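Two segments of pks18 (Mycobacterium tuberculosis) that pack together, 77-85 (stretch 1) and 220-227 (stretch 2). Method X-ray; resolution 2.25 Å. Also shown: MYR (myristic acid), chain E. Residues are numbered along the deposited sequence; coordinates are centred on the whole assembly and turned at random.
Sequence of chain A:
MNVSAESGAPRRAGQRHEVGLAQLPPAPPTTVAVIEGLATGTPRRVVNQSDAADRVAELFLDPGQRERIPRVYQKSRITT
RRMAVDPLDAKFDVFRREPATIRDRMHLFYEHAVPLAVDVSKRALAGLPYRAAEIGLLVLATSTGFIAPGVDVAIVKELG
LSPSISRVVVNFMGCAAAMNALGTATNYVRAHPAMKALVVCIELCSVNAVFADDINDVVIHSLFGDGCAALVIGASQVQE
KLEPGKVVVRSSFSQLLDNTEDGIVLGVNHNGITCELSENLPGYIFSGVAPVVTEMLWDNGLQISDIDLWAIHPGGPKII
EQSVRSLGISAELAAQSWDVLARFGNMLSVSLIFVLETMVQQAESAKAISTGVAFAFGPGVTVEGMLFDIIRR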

# COMPACT_ATOMS: atom_id res chain seq x y z
N ARG A 77 25.53 2.73 -18.13
CA ARG A 77 24.89 3.53 -19.18
C ARG A 77 24.17 4.72 -18.55
O ARG A 77 23.15 5.20 -19.06
CB ARG A 77 23.92 2.68 -20.01
CG ARG A 77 24.56 1.44 -20.61
CD ARG A 77 24.08 1.19 -22.04
NE ARG A 77 25.02 1.73 -23.03
CZ ARG A 77 26.13 1.12 -23.42
NH1 ARG A 77 26.46 -0.07 -22.93
NH2 ARG A 77 26.94 1.69 -24.31
N ILE A 78 24.72 5.20 -17.44
CA ILE A 78 24.18 6.34 -16.70
C ILE A 78 25.22 7.47 -16.68
O ILE A 78 26.39 7.23 -16.40
CB ILE A 78 23.87 5.95 -15.24
CG1 ILE A 78 22.69 4.98 -15.20
CG2 ILE A 78 23.59 7.19 -14.41
CD1 ILE A 78 22.41 4.42 -13.82
N THR A 79 24.77 8.69 -16.97
CA THR A 79 25.65 9.85 -16.97
C THR A 79 25.48 10.64 -15.68
O THR A 79 26.46 11.07 -15.08
CB THR A 79 25.34 10.76 -18.17
OG1 THR A 79 25.63 10.06 -19.38
CG2 THR A 79 26.17 12.02 -18.12
N THR A 80 24.23 10.81 -15.25
CA THR A 80 23.91 11.53 -14.01
C THR A 80 22.66 10.97 -13.33
O THR A 80 21.90 10.21 -13.92
CB THR A 80 23.63 13.04 -14.24
OG1 THR A 80 22.63 13.20 -15.25
CG2 THR A 80 24.89 13.78 -14.63
N ARG A 81 22.47 11.36 -12.08
CA ARG A 81 21.30 11.01 -11.28
C ARG A 81 21.22 11.98 -10.10
O ARG A 81 22.23 12.55 -9.67
CB ARG A 81 21.33 9.54 -10.83
CG ARG A 81 22.66 9.03 -10.38
CD ARG A 81 22.64 7.53 -10.09
NE ARG A 81 24.00 7.07 -9.81
CZ ARG A 81 24.32 6.13 -8.93
NH1 ARG A 81 23.37 5.53 -8.22
NH2 ARG A 81 25.59 5.81 -8.75
N ARG A 82 20.01 12.20 -9.60
CA ARG A 82 19.79 13.15 -8.51
C ARG A 82 19.67 12.50 -7.15
O ARG A 82 19.16 11.39 -7.02
CB ARG A 82 18.52 13.96 -8.78
CG ARG A 82 18.46 14.53 -10.19
CD ARG A 82 19.71 15.32 -10.54
NE ARG A 82 19.48 16.19 -11.69
CZ ARG A 82 19.03 17.44 -11.61
NH1 ARG A 82 18.76 17.99 -10.43
NH2 ARG A 82 18.82 18.14 -12.72
N MET A 83 20.15 13.19 -6.12
CA MET A 83 20.10 12.66 -4.78
C MET A 83 19.79 13.71 -3.72
O MET A 83 20.41 14.78 -3.68
CB MET A 83 21.42 11.96 -4.47
CG MET A 83 21.72 10.82 -5.43
SD MET A 83 23.22 9.94 -5.03
CE MET A 83 23.47 8.97 -6.55
N ALA A 84 18.82 13.39 -2.86
CA ALA A 84 18.40 14.28 -1.78
C ALA A 84 19.54 14.41 -0.79
O ALA A 84 19.75 15.48 -0.19
CB ALA A 84 17.17 13.71 -1.09
N VAL A 85 20.26 13.31 -0.64
CA VAL A 85 21.39 13.21 0.27
C VAL A 85 22.66 12.81 -0.49
O VAL A 85 22.59 12.12 -1.50
CB VAL A 85 21.07 12.17 1.38
CG1 VAL A 85 22.33 11.46 1.83
CG2 VAL A 85 20.40 12.86 2.56
N ILE A 220 23.40 -2.02 -7.35
CA ILE A 220 22.27 -1.19 -6.96
C ILE A 220 22.73 0.25 -6.69
O ILE A 220 22.10 1.21 -7.11
CB ILE A 220 21.58 -1.78 -5.69
CG1 ILE A 220 20.23 -2.37 -6.07
CG2 ILE A 220 21.44 -0.75 -4.61
CD1 ILE A 220 20.32 -3.58 -6.95
N HIS A 221 23.86 0.37 -5.99
CA HIS A 221 24.38 1.69 -5.66
C HIS A 221 24.93 2.43 -6.87
O HIS A 221 25.20 3.63 -6.80
CB HIS A 221 25.45 1.56 -4.58
CG HIS A 221 24.89 1.29 -3.22
ND1 HIS A 221 25.13 2.11 -2.14
CD2 HIS A 221 24.11 0.28 -2.76
CE1 HIS A 221 24.52 1.62 -1.07
NE2 HIS A 221 23.90 0.51 -1.42
N SER A 222 25.10 1.73 -7.98
CA SER A 222 25.60 2.38 -9.18
C SER A 222 24.42 2.72 -10.09
O SER A 222 24.56 3.52 -11.02
CB SER A 222 26.58 1.46 -9.94
OG SER A 222 25.90 0.49 -10.72
N LEU A 223 23.26 2.13 -9.80
CA LEU A 223 22.08 2.36 -10.64
C LEU A 223 20.94 3.20 -10.07
O LEU A 223 20.33 3.99 -10.79
CB LEU A 223 21.50 1.01 -11.08
CG LEU A 223 22.31 0.12 -12.03
CD1 LEU A 223 21.50 -1.12 -12.35
CD2 LEU A 223 22.64 0.88 -13.31
N PHE A 224 20.64 3.03 -8.79
CA PHE A 224 19.52 3.73 -8.17
C PHE A 224 19.69 5.23 -7.89
O PHE A 224 20.72 5.69 -7.42
CB PHE A 224 19.12 2.97 -6.90
CG PHE A 224 18.63 1.57 -7.16
CD1 PHE A 224 18.78 0.97 -8.42
CD2 PHE A 224 18.00 0.83 -6.16
CE1 PHE A 224 18.31 -0.32 -8.67
CE2 PHE A 224 17.53 -0.47 -6.40
CZ PHE A 224 17.68 -1.05 -7.66
N GLY A 225 18.63 5.98 -8.20
CA GLY A 225 18.63 7.41 -8.00
C GLY A 225 17.36 7.89 -7.30
O GLY A 225 16.52 7.08 -6.90
N ASP A 226 17.23 9.21 -7.15
CA ASP A 226 16.08 9.81 -6.46
C ASP A 226 15.15 10.57 -7.40
O ASP A 226 15.59 11.23 -8.34
CB ASP A 226 16.58 10.78 -5.37
CG ASP A 226 17.29 10.06 -4.22
OD1 ASP A 226 17.63 8.87 -4.35
OD2 ASP A 226 17.51 10.71 -3.17
N GLY A 227 13.85 10.51 -7.14
CA GLY A 227 12.93 11.22 -8.01
C GLY A 227 11.50 11.22 -7.53
O GLY A 227 11.14 10.50 -6.60
C1 MYR E . 25.76 6.37 -4.56
O1 MYR E . 26.08 7.37 -5.19
O2 MYR E . 26.47 5.37 -4.61
C2 MYR E . 24.48 6.36 -3.71
C3 MYR E . 23.44 5.41 -4.30
C4 MYR E . 22.15 5.43 -3.48
C5 MYR E . 21.11 4.45 -4.04
C6 MYR E . 21.57 2.99 -3.93
C7 MYR E . 21.62 2.49 -2.48
C8 MYR E . 20.23 2.38 -1.85
C9 MYR E . 19.36 1.35 -2.57
C10 MYR E . 17.93 1.37 -2.02
C11 MYR E . 17.04 0.38 -2.79
C12 MYR E . 15.60 0.43 -2.28
C13 MYR E . 14.71 -0.51 -3.10
C14 MYR E . 13.26 -0.44 -2.63

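The residue with the most covered area is R81, whose side chain reads a backbone. R81 points its CA-to-CB bond toward the second stretch and, with chi2 and chi3 both near t, reaches out to the backbone carbonyls of H221 and F224. There NH1 and NH2 of R81 each donate to O of H221, both at 3.0 Å, a forked arrangement on one acceptor, and R81 NH1 also donates to O of F224 at 2.8 Å. Both acceptors lie at the edge of the guanidinium, near its plane, where its N-H bonds can point. O of S222 sits instead over one face, 3.4 Å from R81 CZ; R81 NH2 is equally near it, but the angle is too poor for a hydrogen bond. The opposite face is turned to O1 of the myristic acid.

Farther along, the main chain itself makes the match. D226 N donates to R82 O at 2.9 Å, so R82 contributes through its backbone while the end of its side chain leads away. Two residues on along the first stretch, A84 N donates to D226 OD2 at 3.0 Å, with an N-H...acceptor angle of 178°, essentially straight. D226 thus uses its main-chain N and its side chain to hold R82 and A84, the residues before and after M83.

Close approach is helped by G225, whose CA lies 4.5 Å from R81 CB. A CB built there would point toward the first stretch and sit 3.3 Å from R81 CB, which is tight.

Apolar packing is modest by comparison. I78 CD1 meets L223 CD2 at 3.6 Å and lies equally close to S222 O. L223 takes part although its CA-to-CB bond points away. The rule here is polar: extend one arginine to backbone carbonyls, with the rest of the first stretch held by the amide and carboxylate of one aspartate.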